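Local coordinates for single-stranded DNA-binding protein (Thermus thermophilus, PDB 2CWA), which probably binds single-stranded DNA and recruits partner proteins to it during DNA replication, recombination and repair, at residues A[73-78]-A[112-117]; A[53-58]-A[212-217]; A[143-148]-A[181-186]. All blocks are in the same frame, centred on the assembly; numbering follows the deposited sequence.

Contact 1: residues A[73-78]-A[112-117]. With NO3 (nitrate ion), chain D.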
# COMPACT_ATOMS: atom_id res chain seq x y z
N GLY A 73 9.19 16.72 3.10
CA GLY A 73 10.41 16.24 3.74
C GLY A 73 10.22 15.59 5.10
O GLY A 73 11.00 14.72 5.49
N GLN A 74 9.18 16.01 5.82
CA GLN A 74 8.90 15.46 7.15
C GLN A 74 8.78 13.94 7.13
O GLN A 74 8.11 13.38 6.27
CB GLN A 74 7.60 16.06 7.68
CG GLN A 74 7.14 15.48 9.02
CD GLN A 74 7.96 15.96 10.19
OE1 GLN A 74 8.00 17.16 10.49
NE2 GLN A 74 8.64 15.03 10.87
N LEU A 75 9.42 13.27 8.07
CA LEU A 75 9.31 11.82 8.13
C LEU A 75 8.10 11.52 9.01
O LEU A 75 7.94 12.14 10.06
CB LEU A 75 10.56 11.19 8.74
CG LEU A 75 11.87 11.49 8.00
CD1 LEU A 75 12.97 10.57 8.53
CD2 LEU A 75 11.68 11.27 6.50
N VAL A 76 7.26 10.59 8.59
CA VAL A 76 6.08 10.24 9.37
C VAL A 76 5.83 8.75 9.40
O VAL A 76 6.26 8.01 8.51
CB VAL A 76 4.79 10.89 8.79
CG1 VAL A 76 4.92 12.41 8.78
CG2 VAL A 76 4.54 10.38 7.39
N PHE A 77 5.15 8.31 10.45
CA PHE A 77 4.77 6.92 10.62
C PHE A 77 3.25 6.88 10.52
O PHE A 77 2.56 7.56 11.28
CB PHE A 77 5.20 6.38 11.99
CG PHE A 77 4.47 5.13 12.40
CD1 PHE A 77 4.45 4.01 11.57
CD2 PHE A 77 3.77 5.07 13.61
CE1 PHE A 77 3.75 2.85 11.94
CE2 PHE A 77 3.07 3.93 13.99
CZ PHE A 77 3.06 2.81 13.16
N VAL A 78 2.74 6.08 9.60
CA VAL A 78 1.31 5.96 9.42
C VAL A 78 0.83 4.55 9.69
O VAL A 78 1.45 3.57 9.24
CB VAL A 78 0.89 6.34 7.98
CG1 VAL A 78 -0.49 5.81 7.66
CG2 VAL A 78 0.91 7.85 7.83
N LYS A 112 18.72 9.69 9.85
CA LYS A 112 18.00 9.22 8.66
C LYS A 112 18.44 9.95 7.40
O LYS A 112 18.82 11.11 7.45
CB LYS A 112 16.49 9.39 8.85
CG LYS A 112 15.80 8.24 9.57
CD LYS A 112 16.41 7.95 10.93
CE LYS A 112 15.71 6.77 11.59
NZ LYS A 112 16.23 6.50 12.96
N GLU A 113 18.35 9.27 6.26
CA GLU A 113 18.74 9.86 4.99
C GLU A 113 17.63 9.86 3.95
O GLU A 113 16.88 8.89 3.81
CB GLU A 113 19.96 9.14 4.41
CG GLU A 113 21.23 9.29 5.22
CD GLU A 113 22.45 8.88 4.43
OE1 GLU A 113 22.50 7.72 3.96
OE2 GLU A 113 23.37 9.72 4.29
N ARG A 114 17.55 10.95 3.20
CA ARG A 114 16.55 11.07 2.16
C ARG A 114 17.20 11.10 0.79
O ARG A 114 18.32 11.60 0.63
CB ARG A 114 15.75 12.36 2.34
CG ARG A 114 15.05 12.52 3.69
CD ARG A 114 14.33 13.86 3.74
NE ARG A 114 13.65 14.14 5.00
CZ ARG A 114 14.25 14.45 6.15
NH1 ARG A 114 15.58 14.51 6.23
NH2 ARG A 114 13.52 14.74 7.22
N ALA A 115 16.51 10.55 -0.20
CA ALA A 115 16.98 10.56 -1.58
C ALA A 115 16.08 11.61 -2.23
O ALA A 115 15.04 11.97 -1.67
CB ALA A 115 16.78 9.21 -2.22
N GLU A 116 16.48 12.13 -3.39
CA GLU A 116 15.67 13.13 -4.07
C GLU A 116 15.37 12.70 -5.50
O GLU A 116 16.29 12.38 -6.25
CB GLU A 116 16.40 14.48 -4.08
CG GLU A 116 15.61 15.62 -4.70
CD GLU A 116 16.37 16.93 -4.69
OE1 GLU A 116 16.84 17.34 -3.61
OE2 GLU A 116 16.51 17.55 -5.77
N ASP A 117 14.09 12.67 -5.86
CA ASP A 117 13.72 12.27 -7.21
C ASP A 117 13.91 13.39 -8.22
O ASP A 117 14.25 14.52 -7.86
CB ASP A 117 12.26 11.77 -7.26
CG ASP A 117 11.26 12.83 -6.82
OD1 ASP A 117 11.53 14.03 -7.01
OD2 ASP A 117 10.19 12.44 -6.29
N NO3 D . 18.81 14.01 4.99
O1 NO3 D . 18.80 15.09 5.56
O2 NO3 D . 17.76 13.43 4.78
O3 NO3 D . 19.86 13.52 4.63

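Contact 2: residues A[53-58]-A[212-217]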
# COMPACT_ATOMS: atom_id res chain seq x y z
N TYR A 53 5.69 5.81 -3.86
CA TYR A 53 5.01 7.05 -3.54
C TYR A 53 3.59 6.59 -3.25
O TYR A 53 2.90 6.12 -4.15
CB TYR A 53 5.00 7.99 -4.75
CG TYR A 53 6.36 8.54 -5.08
CD1 TYR A 53 6.81 9.74 -4.52
CD2 TYR A 53 7.22 7.86 -5.95
CE1 TYR A 53 8.07 10.25 -4.81
CE2 TYR A 53 8.49 8.36 -6.25
CZ TYR A 53 8.90 9.55 -5.67
OH TYR A 53 10.15 10.04 -5.96
N HIS A 54 3.17 6.68 -2.00
CA HIS A 54 1.83 6.23 -1.65
C HIS A 54 0.96 7.36 -1.13
O HIS A 54 1.36 8.10 -0.23
CB HIS A 54 1.90 5.11 -0.62
CG HIS A 54 2.30 3.78 -1.19
ND1 HIS A 54 1.60 3.16 -2.20
CD2 HIS A 54 3.33 2.95 -0.88
CE1 HIS A 54 2.18 2.01 -2.49
NE2 HIS A 54 3.23 1.86 -1.71
N ARG A 55 -0.23 7.49 -1.71
CA ARG A 55 -1.16 8.51 -1.26
C ARG A 55 -1.93 7.93 -0.08
O ARG A 55 -2.47 6.84 -0.17
CB ARG A 55 -2.12 8.90 -2.39
CG ARG A 55 -1.44 9.62 -3.55
CD ARG A 55 -2.46 10.25 -4.50
NE ARG A 55 -3.15 9.27 -5.32
CZ ARG A 55 -2.59 8.60 -6.33
NH1 ARG A 55 -1.32 8.80 -6.65
NH2 ARG A 55 -3.31 7.73 -7.03
N VAL A 56 -1.96 8.67 1.02
CA VAL A 56 -2.66 8.22 2.21
C VAL A 56 -3.67 9.28 2.61
O VAL A 56 -3.41 10.47 2.47
CB VAL A 56 -1.68 8.00 3.37
CG1 VAL A 56 -2.43 7.52 4.58
CG2 VAL A 56 -0.62 6.98 2.98
N ARG A 57 -4.81 8.85 3.12
CA ARG A 57 -5.85 9.79 3.54
C ARG A 57 -6.20 9.71 5.02
O ARG A 57 -6.61 8.65 5.52
CB ARG A 57 -7.12 9.58 2.72
CG ARG A 57 -8.32 10.36 3.23
CD ARG A 57 -9.46 10.34 2.22
NE ARG A 57 -9.13 11.11 1.03
CZ ARG A 57 -9.94 11.28 -0.00
NH1 ARG A 57 -11.15 10.72 -0.00
NH2 ARG A 57 -9.55 12.02 -1.04
N LEU A 58 -6.02 10.83 5.71
CA LEU A 58 -6.36 10.94 7.12
C LEU A 58 -7.71 11.65 7.18
O LEU A 58 -7.99 12.50 6.33
CB LEU A 58 -5.33 11.80 7.86
CG LEU A 58 -4.13 11.13 8.52
CD1 LEU A 58 -3.25 12.21 9.14
CD2 LEU A 58 -4.60 10.16 9.59
N ARG A 212 -5.15 9.42 -17.22
CA ARG A 212 -4.05 9.07 -16.34
C ARG A 212 -4.57 8.00 -15.38
O ARG A 212 -5.51 8.25 -14.62
CB ARG A 212 -3.59 10.30 -15.54
CG ARG A 212 -2.98 11.40 -16.40
CD ARG A 212 -2.85 12.70 -15.61
NE ARG A 212 -2.03 12.54 -14.41
CZ ARG A 212 -0.73 12.26 -14.42
NH1 ARG A 212 -0.09 12.10 -15.57
NH2 ARG A 212 -0.07 12.14 -13.27
N ARG A 213 -3.98 6.82 -15.43
CA ARG A 213 -4.41 5.72 -14.58
C ARG A 213 -3.43 5.41 -13.45
O ARG A 213 -2.23 5.66 -13.55
CB ARG A 213 -4.63 4.46 -15.43
CG ARG A 213 -5.82 4.55 -16.37
CD ARG A 213 -7.11 4.71 -15.59
NE ARG A 213 -7.36 3.59 -14.68
CZ ARG A 213 -7.69 2.36 -15.07
NH1 ARG A 213 -7.82 2.08 -16.36
NH2 ARG A 213 -7.89 1.41 -14.17
N PHE A 214 -3.97 4.86 -12.36
CA PHE A 214 -3.18 4.53 -11.18
C PHE A 214 -3.92 3.45 -10.39
O PHE A 214 -5.15 3.49 -10.29
CB PHE A 214 -3.01 5.78 -10.32
CG PHE A 214 -2.08 5.61 -9.16
CD1 PHE A 214 -0.76 6.05 -9.24
CD2 PHE A 214 -2.53 5.03 -7.97
CE1 PHE A 214 0.10 5.92 -8.15
CE2 PHE A 214 -1.67 4.90 -6.88
CZ PHE A 214 -0.35 5.34 -6.97
N GLN A 215 -3.18 2.49 -9.84
CA GLN A 215 -3.78 1.42 -9.04
C GLN A 215 -2.84 0.93 -7.96
O GLN A 215 -1.61 0.96 -8.12
CB GLN A 215 -4.22 0.25 -9.92
CG GLN A 215 -3.20 -0.22 -10.94
CD GLN A 215 -3.73 -1.34 -11.81
OE1 GLN A 215 -4.90 -1.33 -12.20
NE2 GLN A 215 -2.88 -2.30 -12.14
N THR A 216 -3.40 0.46 -6.85
CA THR A 216 -2.60 -0.02 -5.74
C THR A 216 -2.78 -1.51 -5.55
O THR A 216 -3.90 -2.04 -5.66
CB THR A 216 -2.96 0.71 -4.43
OG1 THR A 216 -2.67 2.10 -4.57
CG2 THR A 216 -2.15 0.14 -3.25
N ARG A 217 -1.68 -2.20 -5.27
CA ARG A 217 -1.70 -3.64 -5.08
C ARG A 217 -0.69 -3.98 -3.99
O ARG A 217 -0.09 -3.10 -3.39
CB ARG A 217 -1.31 -4.37 -6.37
CG ARG A 217 -2.21 -4.10 -7.57
CD ARG A 217 -1.71 -4.83 -8.82
NE ARG A 217 -0.40 -4.32 -9.24
CZ ARG A 217 0.77 -4.92 -8.99
NH1 ARG A 217 0.81 -6.07 -8.33
NH2 ARG A 217 1.89 -4.36 -9.42

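Contact 3: residues A[143-148]-A[181-186]. With NO3 (nitrate ion), chain B.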
# COMPACT_ATOMS: atom_id res chain seq x y z
N LEU A 143 -0.40 -18.02 -12.82
CA LEU A 143 1.06 -18.06 -12.84
C LEU A 143 1.64 -17.88 -14.25
O LEU A 143 1.11 -18.41 -15.22
CB LEU A 143 1.53 -19.39 -12.25
CG LEU A 143 3.00 -19.63 -11.89
CD1 LEU A 143 3.38 -18.79 -10.68
CD2 LEU A 143 3.21 -21.11 -11.57
N ARG A 144 2.73 -17.12 -14.34
CA ARG A 144 3.42 -16.92 -15.61
C ARG A 144 4.91 -16.94 -15.31
O ARG A 144 5.32 -16.83 -14.16
CB ARG A 144 3.04 -15.57 -16.24
CG ARG A 144 3.58 -14.35 -15.53
CD ARG A 144 3.19 -13.08 -16.28
NE ARG A 144 3.79 -13.03 -17.61
CZ ARG A 144 4.98 -12.51 -17.89
NH1 ARG A 144 5.72 -11.97 -16.93
NH2 ARG A 144 5.43 -12.52 -19.13
N TYR A 145 5.72 -17.07 -16.36
CA TYR A 145 7.16 -17.11 -16.20
C TYR A 145 7.82 -16.06 -17.08
O TYR A 145 7.43 -15.86 -18.23
CB TYR A 145 7.69 -18.50 -16.56
CG TYR A 145 7.38 -19.54 -15.50
CD1 TYR A 145 8.27 -19.76 -14.45
CD2 TYR A 145 6.19 -20.27 -15.53
CE1 TYR A 145 7.98 -20.68 -13.44
CE2 TYR A 145 5.89 -21.19 -14.53
CZ TYR A 145 6.79 -21.39 -13.49
OH TYR A 145 6.50 -22.29 -12.48
N THR A 146 8.80 -15.36 -16.52
CA THR A 146 9.53 -14.34 -17.26
C THR A 146 10.44 -15.05 -18.26
O THR A 146 10.63 -16.27 -18.18
CB THR A 146 10.42 -13.50 -16.33
OG1 THR A 146 11.51 -14.31 -15.86
CG2 THR A 146 9.61 -12.98 -15.14
N PRO A 147 10.99 -14.31 -19.23
CA PRO A 147 11.87 -14.92 -20.23
C PRO A 147 13.00 -15.69 -19.55
O PRO A 147 13.43 -16.74 -20.03
CB PRO A 147 12.38 -13.72 -21.02
CG PRO A 147 11.20 -12.81 -21.01
CD PRO A 147 10.74 -12.89 -19.56
N GLN A 148 13.47 -15.17 -18.42
CA GLN A 148 14.55 -15.79 -17.67
C GLN A 148 14.09 -17.00 -16.84
O GLN A 148 14.89 -17.61 -16.13
CB GLN A 148 15.21 -14.77 -16.75
CG GLN A 148 15.98 -13.69 -17.49
CD GLN A 148 16.59 -12.66 -16.56
OE1 GLN A 148 17.31 -13.01 -15.62
NE2 GLN A 148 16.32 -11.39 -16.82
N LEU A 181 7.92 -18.26 -3.69
CA LEU A 181 6.65 -17.84 -3.11
C LEU A 181 5.55 -17.98 -4.16
O LEU A 181 4.43 -18.38 -3.85
CB LEU A 181 6.77 -16.38 -2.65
CG LEU A 181 5.83 -15.87 -1.56
CD1 LEU A 181 5.85 -16.83 -0.37
CD2 LEU A 181 6.27 -14.47 -1.13
N ALA A 182 5.89 -17.68 -5.41
CA ALA A 182 4.91 -17.79 -6.48
C ALA A 182 4.60 -19.25 -6.76
O ALA A 182 3.45 -19.63 -6.98
CB ALA A 182 5.44 -17.11 -7.76
N GLU A 183 5.63 -20.09 -6.74
CA GLU A 183 5.40 -21.50 -7.00
C GLU A 183 4.60 -22.14 -5.86
O GLU A 183 3.78 -23.03 -6.09
CB GLU A 183 6.74 -22.21 -7.24
CG GLU A 183 7.45 -21.62 -8.46
CD GLU A 183 8.72 -22.34 -8.84
OE1 GLU A 183 9.60 -22.50 -7.97
OE2 GLU A 183 8.85 -22.73 -10.03
N TRP A 184 4.82 -21.67 -4.64
CA TRP A 184 4.07 -22.19 -3.49
C TRP A 184 2.60 -21.82 -3.66
O TRP A 184 1.71 -22.64 -3.42
CB TRP A 184 4.60 -21.58 -2.19
CG TRP A 184 3.85 -21.99 -0.96
CD1 TRP A 184 4.11 -23.06 -0.15
CD2 TRP A 184 2.69 -21.34 -0.40
NE1 TRP A 184 3.19 -23.12 0.88
CE2 TRP A 184 2.31 -22.08 0.75
CE3 TRP A 184 1.95 -20.21 -0.76
CZ2 TRP A 184 1.21 -21.72 1.54
CZ3 TRP A 184 0.85 -19.85 0.03
CH2 TRP A 184 0.50 -20.61 1.17
N ALA A 185 2.35 -20.60 -4.11
CA ALA A 185 0.99 -20.09 -4.31
C ALA A 185 0.21 -20.75 -5.44
O ALA A 185 -1.03 -20.78 -5.41
CB ALA A 185 1.03 -18.58 -4.53
N ALA A 186 0.92 -21.28 -6.43
CA ALA A 186 0.27 -21.93 -7.57
C ALA A 186 -0.61 -23.11 -7.18
O ALA A 186 -1.53 -23.46 -7.91
CB ALA A 186 1.33 -22.38 -8.58
N NO3 B . 5.62 -9.85 -14.08
O1 NO3 B . 4.84 -10.76 -14.35
O2 NO3 B . 6.67 -9.74 -14.70
O3 NO3 B . 5.35 -9.07 -13.18

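Contact 1: residues A[73-78]-A[112-117]
Gly73 lies opposite Arg114 and Leu75 opposite Lys112, so the two backbones run in opposing senses, but with CA atoms 8.2 Å apart at the first pair they are too distant to bond directly, and side chains bridge them. Arg114 does most of this. Its chain is extended from CG to NE (chi2 178°, chi3 -178°) and brings the guanidinium side-on to the Gly73 carbonyl: Arg114 NE donates to Gly73 O at 2.8 Å, and Arg114 NH2 reaches the same oxygen at 3.1 Å. The oxygen lies close to the guanidinium plane, while Arg114 NH2 sits above the carbonyl plane. Gly73 has a positive phi, at which a side chain would press on the preceding carbonyl. Arg114 NH2 also forms a salt bridge with Asp109, and Arg114 NH1 holds O2 of a nitrate ion, probably from the crystallisation liquor, at 2.8 Å. Beside this polar grip, Leu75 CG meets Arg114 NH2 obliquely at 3.7 Å, and Leu75 CD1 touches Lys112 CB, also at 3.7 Å. Leu75 is buried; it also touches Ala13 and Leu124. A leucine in place of Arg114 would probably leave the Gly73 oxygen without either donor and Asp109 without this counter-charge. The turn into strand 75-85 is thus tied to strand 114-116 through one guanidinium, whose N-H groups are shared among a carbonyl, Asp109 and the nitrate, probably spreading its charge.

Contact 2: residues A[53-58]-A[212-217]
Arg55 and Phe214 reach out from opposite directions and meet as a cation-pi pair, the guanidinium set over one face of the phenyl ring, its NH1 and NH2 side turned to it. Arg55 CZ is 3.8 Å from the ring centroid and 10° off its normal, so the charge sits almost squarely above the pi system. The two flat groups are not stacked parallel: their planes are 58° apart, which tips Arg55 NH2 down toward the rim, 3.0 Å from Phe214 CD2, a short approach, while Arg55 NH1 rides above the far side at 3.5 Å from Phe214 CE1. A bend at chi3 in Arg55 turns its end over the ring, and Phe214 holds CG anti to its backbone N (chi1 -173°), which sends the phenyl across to meet it. The chain carries two OB-fold domains, and this contact spans them: strand 49-59 belongs to the first barrel and strand 212-220 to the second. Away from the cation-pi pair the fit slackens. Apart from Arg55, the nearest approach of the ring to residues 53-58 is Phe214 CZ to Tyr53 O, 4.4 Å, at the ring edge, and that carbonyl takes a hydrogen bond from Asn202 ND2 of the second domain. Thr216 CG2 and His54 CE1 stay 4.8 Å apart, although His54 is buried and packs on Asn202. The Tyr53 ring heads away from Phe214, its hydroxyl close to Asp117 and probably hydrogen-bonded, although the modelled separation is too short to trust. On the outer side, Arg55 is exposed to solvent, its side chain also touching Thr33 of strand 28-39.

Contact 3: residues A[143-148]-A[181-186]
A long, weak hydrogen bond from Tyr145 OH to Glu183 OE2, 3.4 Å, is the one hydrogen bond between residues 143-148 and 181-186. In the second OB fold of the chain, helix 179-185 is the short helix that follows the third strand of the barrel, and the contact fastens it to the end of the first. Tyr145 and Glu183 cross at about a right angle, with the carboxylate turned 72° from the phenol plane. OE2 nevertheless lies at the edge of the ring, near its plane, so it meets the hydroxyl rather than a face. Both side chains also touch Ala151 on the next strand. The apolar part is a fork. With chi1 at -168° the Leu143 branch swings away from its own backbone N to the helix side, and chi2 then parts the two methyls: Leu143 CD1 lies 3.9 Å from Ala182 CB, and CD2 takes Ala186. The two alanines are four residues apart, and their small methyls let the leucine approach closely. Ala153 backs both Leu143 and Ala182. Between Leu143 and Tyr145, Arg144 makes no contact with 181-186; Arg144 NH1 donates a hydrogen bond to O1 of a nitrate ion, 3.0 Å.

Contact 1 is partly buried, Leu75 being its one buried touching residue, whereas contacts 2 and 3 lie at the surface. Contact 1 joins strand 75-85 of the first OB barrel to short strand 114-116, contact 3 is internal to the second barrel, and contact 2 alone joins the two domains. Contacts 1 and 2 adjoin at Asp117 and Tyr53, and again where Val78 packs on Val56. Contact 3 stands apart, its nearest atoms about 11 Å from contact 2 and about 21 Å from contact 1. An arginine dominates both of the first two, gripping a carbonyl in one and an aromatic face in the other, while contact 3 relies chiefly on aliphatic packing against a helix.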